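Local coordinates for protein putative citrate lyase (Ralstonia eutropha, PDB 3QQW) that probably acts as a magnesium-dependent lyase of the citrate lyase family, perhaps cleaving citramalyl-CoA, on a TIM-barrel scaffold, at residues G30-Q42 with M70-R84. Numbering follows the deposited sequence.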
loop_
_atom_site.group_PDB
_atom_site.type_symbol
_atom_site.label_atom_id
_atom_site.label_comp_id
_atom_site.label_asym_id
_atom_site.label_seq_id
_atom_site.Cartn_x
_atom_site.Cartn_y
_atom_site.Cartn_z
ATOM N N GLY C 30 13.474 -12.236 30.042
ATOM C CA GLY C 30 14.556 -11.293 30.285
ATOM C C GLY C 30 15.458 -11.615 31.451
ATOM O O GLY C 30 16.550 -11.068 31.525
ATOM N N SER C 31 15.013 -12.459 32.390
ATOM C CA SER C 31 15.812 -12.844 33.547
ATOM C C SER C 31 16.309 -14.279 33.415
ATOM O O SER C 31 15.683 -15.079 32.718
ATOM C CB SER C 31 14.984 -12.698 34.817
ATOM O OG SER C 31 13.972 -13.689 34.876
ATOM N N GLU C 32 17.395 -14.620 34.123
ATOM C CA GLU C 32 17.957 -15.981 34.144
ATOM C C GLU C 32 16.896 -17.023 34.573
ATOM O O GLU C 32 16.788 -18.079 33.954
ATOM C CB GLU C 32 19.155 -16.038 35.099
ATOM C CG GLU C 32 19.870 -17.378 35.059
ATOM C CD GLU C 32 21.131 -17.478 35.887
ATOM O OE1 GLU C 32 21.784 -16.439 36.138
ATOM O OE2 GLU C 32 21.463 -18.608 36.297
ATOM N N LYS C 33 16.118 -16.703 35.630
ATOM C CA LYS C 33 15.039 -17.537 36.170
ATOM C C LYS C 33 13.997 -17.836 35.077
ATOM O O LYS C 33 13.712 -19.007 34.800
ATOM C CB LYS C 33 14.372 -16.839 37.379
ATOM N N LEU C 34 13.460 -16.771 34.437
ATOM C CA LEU C 34 12.448 -16.910 33.402
ATOM C C LEU C 34 12.986 -17.563 32.124
ATOM O O LEU C 34 12.223 -18.281 31.481
ATOM C CB LEU C 34 11.773 -15.575 33.094
ATOM C CG LEU C 34 10.934 -14.998 34.232
ATOM C CD1 LEU C 34 10.542 -13.578 33.918
ATOM C CD2 LEU C 34 9.695 -15.835 34.507
ATOM N N ILE C 35 14.285 -17.350 31.774
ATOM C CA ILE C 35 14.918 -17.990 30.624
ATOM C C ILE C 35 14.970 -19.515 30.906
ATOM O O ILE C 35 14.537 -20.309 30.064
ATOM C CB ILE C 35 16.304 -17.373 30.294
ATOM C CG1 ILE C 35 16.153 -15.968 29.625
ATOM C CG2 ILE C 35 17.143 -18.305 29.414
ATOM C CD1 ILE C 35 17.417 -14.986 29.816
ATOM N N GLY C 36 15.449 -19.878 32.109
ATOM C CA GLY C 36 15.513 -21.247 32.590
ATOM C C GLY C 36 14.169 -21.928 32.467
ATOM O O GLY C 36 14.048 -22.900 31.729
ATOM N N LYS C 37 13.128 -21.338 33.078
ATOM C CA LYS C 37 11.739 -21.829 33.080
ATOM C C LYS C 37 11.184 -22.031 31.648
ATOM O O LYS C 37 10.555 -23.059 31.379
ATOM C CB LYS C 37 10.835 -20.870 33.853
ATOM C CG LYS C 37 10.919 -21.023 35.374
ATOM C CD LYS C 37 9.903 -20.086 36.018
ATOM C CE LYS C 37 9.919 -20.065 37.521
ATOM N NZ LYS C 37 9.165 -18.888 38.045
ATOM N N ALA C 38 11.469 -21.078 30.722
ATOM C CA ALA C 38 11.049 -21.124 29.322
ATOM C C ALA C 38 11.748 -22.283 28.599
ATOM O O ALA C 38 11.095 -23.022 27.851
ATOM C CB ALA C 38 11.351 -19.808 28.644
HETATM N N MSE C 39 13.051 -22.506 28.892
HETATM C CA MSE C 39 13.821 -23.624 28.322
HETATM C C MSE C 39 13.259 -24.921 28.806
HETATM O O MSE C 39 13.117 -25.834 28.004
HETATM C CB MSE C 39 15.300 -23.527 28.658
HETATM C CG MSE C 39 16.028 -22.502 27.817
HETATM SE SE MSE C 39 17.805 -22.239 28.534
HETATM C CE MSE C 39 18.458 -20.919 27.163
ATOM N N ASP C 40 12.891 -24.996 30.098
ATOM C CA ASP C 40 12.252 -26.187 30.712
ATOM C C ASP C 40 10.860 -26.436 30.130
ATOM O O ASP C 40 10.450 -27.578 30.017
ATOM C CB ASP C 40 12.126 -26.038 32.239
ATOM C CG ASP C 40 13.432 -25.949 32.990
ATOM O OD1 ASP C 40 14.508 -26.207 32.368
ATOM O OD2 ASP C 40 13.397 -25.616 34.194
ATOM N N LEU C 41 10.134 -25.356 29.773
ATOM C CA LEU C 41 8.803 -25.448 29.207
ATOM C C LEU C 41 8.893 -25.991 27.770
ATOM O O LEU C 41 7.975 -26.699 27.347
ATOM C CB LEU C 41 8.128 -24.080 29.284
ATOM C CG LEU C 41 6.628 -24.025 29.038
ATOM C CD1 LEU C 41 5.859 -24.797 30.098
ATOM C CD2 LEU C 41 6.158 -22.583 28.906
ATOM N N GLN C 42 10.047 -25.734 27.047
ATOM C CA GLN C 42 10.307 -26.300 25.717
ATOM C C GLN C 42 10.485 -27.816 25.835
ATOM O O GLN C 42 10.137 -28.555 24.917
ATOM C CB GLN C 42 11.549 -25.687 25.079
ATOM C CG GLN C 42 11.357 -24.273 24.561
ATOM C CD GLN C 42 12.607 -23.696 23.925
ATOM O OE1 GLN C 42 13.706 -23.654 24.515
ATOM N NE2 GLN C 42 12.423 -23.111 22.752
HETATM N N MSE C 70 25.138 -13.579 31.014
HETATM C CA MSE C 70 24.176 -14.527 31.579
HETATM C C MSE C 70 23.424 -15.182 30.404
HETATM O O MSE C 70 23.297 -16.402 30.380
HETATM C CB MSE C 70 23.222 -13.797 32.570
HETATM C CG MSE C 70 22.074 -14.648 33.087
HETATM SE SE MSE C 70 20.602 -14.746 31.813
HETATM C CE MSE C 70 19.716 -12.949 32.111
ATOM N N VAL C 71 22.994 -14.373 29.402
ATOM C CA VAL C 71 22.239 -14.864 28.236
ATOM C C VAL C 71 23.098 -15.913 27.495
ATOM O O VAL C 71 22.647 -17.043 27.322
ATOM C CB VAL C 71 21.775 -13.684 27.324
ATOM C CG1 VAL C 71 21.388 -14.146 25.915
ATOM C CG2 VAL C 71 20.639 -12.903 27.968
ATOM N N ALA C 72 24.349 -15.563 27.145
ATOM C CA ALA C 72 25.280 -16.466 26.470
ATOM C C ALA C 72 25.458 -17.770 27.240
ATOM O O ALA C 72 25.360 -18.836 26.647
ATOM C CB ALA C 72 26.634 -15.781 26.291
ATOM N N ARG C 73 25.663 -17.678 28.568
ATOM C CA ARG C 73 25.831 -18.820 29.459
ATOM C C ARG C 73 24.584 -19.725 29.435
ATOM O O ARG C 73 24.718 -20.932 29.326
ATOM C CB ARG C 73 26.160 -18.346 30.898
ATOM C CG ARG C 73 26.236 -19.495 31.910
ATOM C CD ARG C 73 26.684 -19.117 33.315
ATOM N NE ARG C 73 26.031 -17.919 33.851
ATOM C CZ ARG C 73 24.825 -17.881 34.420
ATOM N NH1 ARG C 73 24.086 -18.984 34.509
ATOM N NH2 ARG C 73 24.333 -16.733 34.870
HETATM N N MSE C 74 23.390 -19.144 29.523
HETATM C CA MSE C 74 22.116 -19.859 29.520
HETATM C C MSE C 74 21.914 -20.580 28.196
HETATM O O MSE C 74 21.529 -21.742 28.199
HETATM C CB MSE C 74 20.949 -18.872 29.789
HETATM C CG MSE C 74 20.919 -18.397 31.245
HETATM SE SE MSE C 74 20.833 -19.858 32.551
HETATM C CE MSE C 74 19.009 -20.320 32.379
ATOM N N ILE C 75 22.197 -19.901 27.064
ATOM C CA ILE C 75 22.029 -20.459 25.715
ATOM C C ILE C 75 23.046 -21.628 25.502
ATOM O O ILE C 75 22.686 -22.639 24.917
ATOM C CB ILE C 75 22.112 -19.339 24.619
ATOM C CG1 ILE C 75 20.875 -18.407 24.704
ATOM C CG2 ILE C 75 22.239 -19.926 23.209
ATOM C CD1 ILE C 75 20.860 -17.209 23.726
ATOM N N ALA C 76 24.271 -21.489 26.002
ATOM C CA ALA C 76 25.315 -22.505 25.880
ATOM C C ALA C 76 25.078 -23.703 26.792
ATOM O O ALA C 76 25.587 -24.780 26.509
ATOM C CB ALA C 76 26.675 -21.894 26.210
ATOM N N SER C 77 24.340 -23.513 27.893
ATOM C CA SER C 77 24.152 -24.522 28.936
ATOM C C SER C 77 23.345 -25.729 28.492
ATOM O O SER C 77 22.613 -25.668 27.511
ATOM C CB SER C 77 23.508 -23.907 30.178
ATOM O OG SER C 77 22.134 -23.655 29.955
ATOM N N ASP C 78 23.480 -26.821 29.260
ATOM C CA ASP C 78 22.791 -28.106 29.124
ATOM C C ASP C 78 21.279 -27.935 29.328
ATOM O O ASP C 78 20.493 -28.752 28.824
ATOM C CB ASP C 78 23.372 -29.110 30.125
ATOM C CG ASP C 78 24.822 -29.481 29.837
ATOM O OD1 ASP C 78 25.211 -29.470 28.646
ATOM O OD2 ASP C 78 25.560 -29.817 30.802
ATOM N N ARG C 79 20.887 -26.864 30.056
ATOM C CA ARG C 79 19.498 -26.470 30.317
ATOM C C ARG C 79 18.794 -26.169 28.989
ATOM O O ARG C 79 17.592 -26.405 28.863
ATOM C CB ARG C 79 19.475 -25.230 31.231
ATOM C CG ARG C 79 18.093 -24.810 31.708
ATOM C CD ARG C 79 18.006 -25.028 33.184
ATOM N NE ARG C 79 16.683 -24.695 33.716
ATOM C CZ ARG C 79 16.486 -23.800 34.670
ATOM N NH1 ARG C 79 17.505 -23.100 35.156
ATOM N NH2 ARG C 79 15.271 -23.585 35.140
ATOM N N ASN C 80 19.556 -25.648 28.005
ATOM C CA ASN C 80 19.059 -25.353 26.676
ATOM C C ASN C 80 19.129 -26.655 25.902
ATOM O O ASN C 80 20.118 -26.936 25.225
ATOM C CB ASN C 80 19.848 -24.194 26.024
ATOM C CG ASN C 80 19.476 -23.925 24.597
ATOM O OD1 ASN C 80 18.473 -24.432 24.104
ATOM N ND2 ASN C 80 20.317 -23.181 23.877
ATOM N N VAL C 81 18.079 -27.465 26.034
ATOM C CA VAL C 81 17.991 -28.795 25.450
ATOM C C VAL C 81 17.723 -28.759 23.936
ATOM O O VAL C 81 18.393 -29.456 23.187
ATOM C CB VAL C 81 16.919 -29.638 26.193
ATOM C CG1 VAL C 81 16.723 -30.990 25.521
ATOM C CG2 VAL C 81 17.295 -29.820 27.662
ATOM N N HIS C 82 16.742 -27.989 23.495
ATOM C CA HIS C 82 16.321 -27.996 22.098
ATOM C C HIS C 82 17.090 -27.044 21.186
ATOM O O HIS C 82 16.928 -27.148 19.972
ATOM C CB HIS C 82 14.809 -27.734 21.996
ATOM C CG HIS C 82 14.015 -28.885 22.530
ATOM N ND1 HIS C 82 13.955 -30.097 21.861
ATOM C CD2 HIS C 82 13.322 -28.997 23.686
ATOM C CE1 HIS C 82 13.209 -30.890 22.616
ATOM N NE2 HIS C 82 12.820 -30.279 23.725
ATOM N N GLY C 83 17.939 -26.180 21.745
ATOM C CA GLY C 83 18.750 -25.250 20.966
ATOM C C GLY C 83 17.904 -24.256 20.206
ATOM O O GLY C 83 18.295 -23.800 19.134
ATOM N N ARG C 84 16.749 -23.905 20.780
ATOM C CA ARG C 84 15.738 -23.024 20.177
ATOM C C ARG C 84 15.579 -21.782 21.013
ATOM O O ARG C 84 14.463 -21.284 21.253
ATOM C CB ARG C 84 14.384 -23.783 19.989
ATOM C CG ARG C 84 14.374 -24.767 18.781
ATOM C CD ARG C 84 15.014 -24.262 17.473
ATOM N NE ARG C 84 14.515 -22.940 17.044
ATOM C CZ ARG C 84 15.136 -22.144 16.171
ATOM N NH1 ARG C 84 16.277 -22.521 15.614
ATOM N NH2 ARG C 84 14.625 -20.957 15.860
HETATM O O HOH W 1 15.130 -26.555 25.625
HETATM O O HOH W 2 15.581 -27.764 30.332
HETATM O O HOH W 3 15.949 -24.391 23.438
#
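The guanidinium of Arg-79 lies with one face over Gly-36, whose CA sits 3.4 Å from Arg-79 CZ, while its edge receives the carboxylate of Asp-40. The grip is side-on: NE of Arg-79 reaches OD1 of Asp-40 at 3.0 Å and NH2 donates to OD2, with the two planes 32° apart. A bend at chi2 (113°) brings the guanidinium to Gly-36 and Asp-40, and a water bridges Asp-40 OD1 to Arg-79 O. Arg-73 instead meets Glu-32 end-on, NH2 to OE1 at 2.9 Å and NH1 to OE2 at 3.2 Å; the carboxylate lies at the guanidinium edge, yet both its oxygens are approached from above their own plane.

Segments 32-42 and 70-76 of neighbouring outer helices of the barrel run nearly parallel (crossing angle -20°). Met-74 is a knob among Glu-32, Ile-35, Gly-36 and Met-39, its CE 3.6 Å from Gly-36 N. Ile-35 and Met-70 meet tip to tip. Beyond the second helix, Gln-42 NE2 donates to Arg-84 O at 3.1 Å and also to Phe-49 O.

Apolar packing thus fills the interior of the interface, while the two-nitrogen grips should limit rotation of each guanidinium at its more exposed margin.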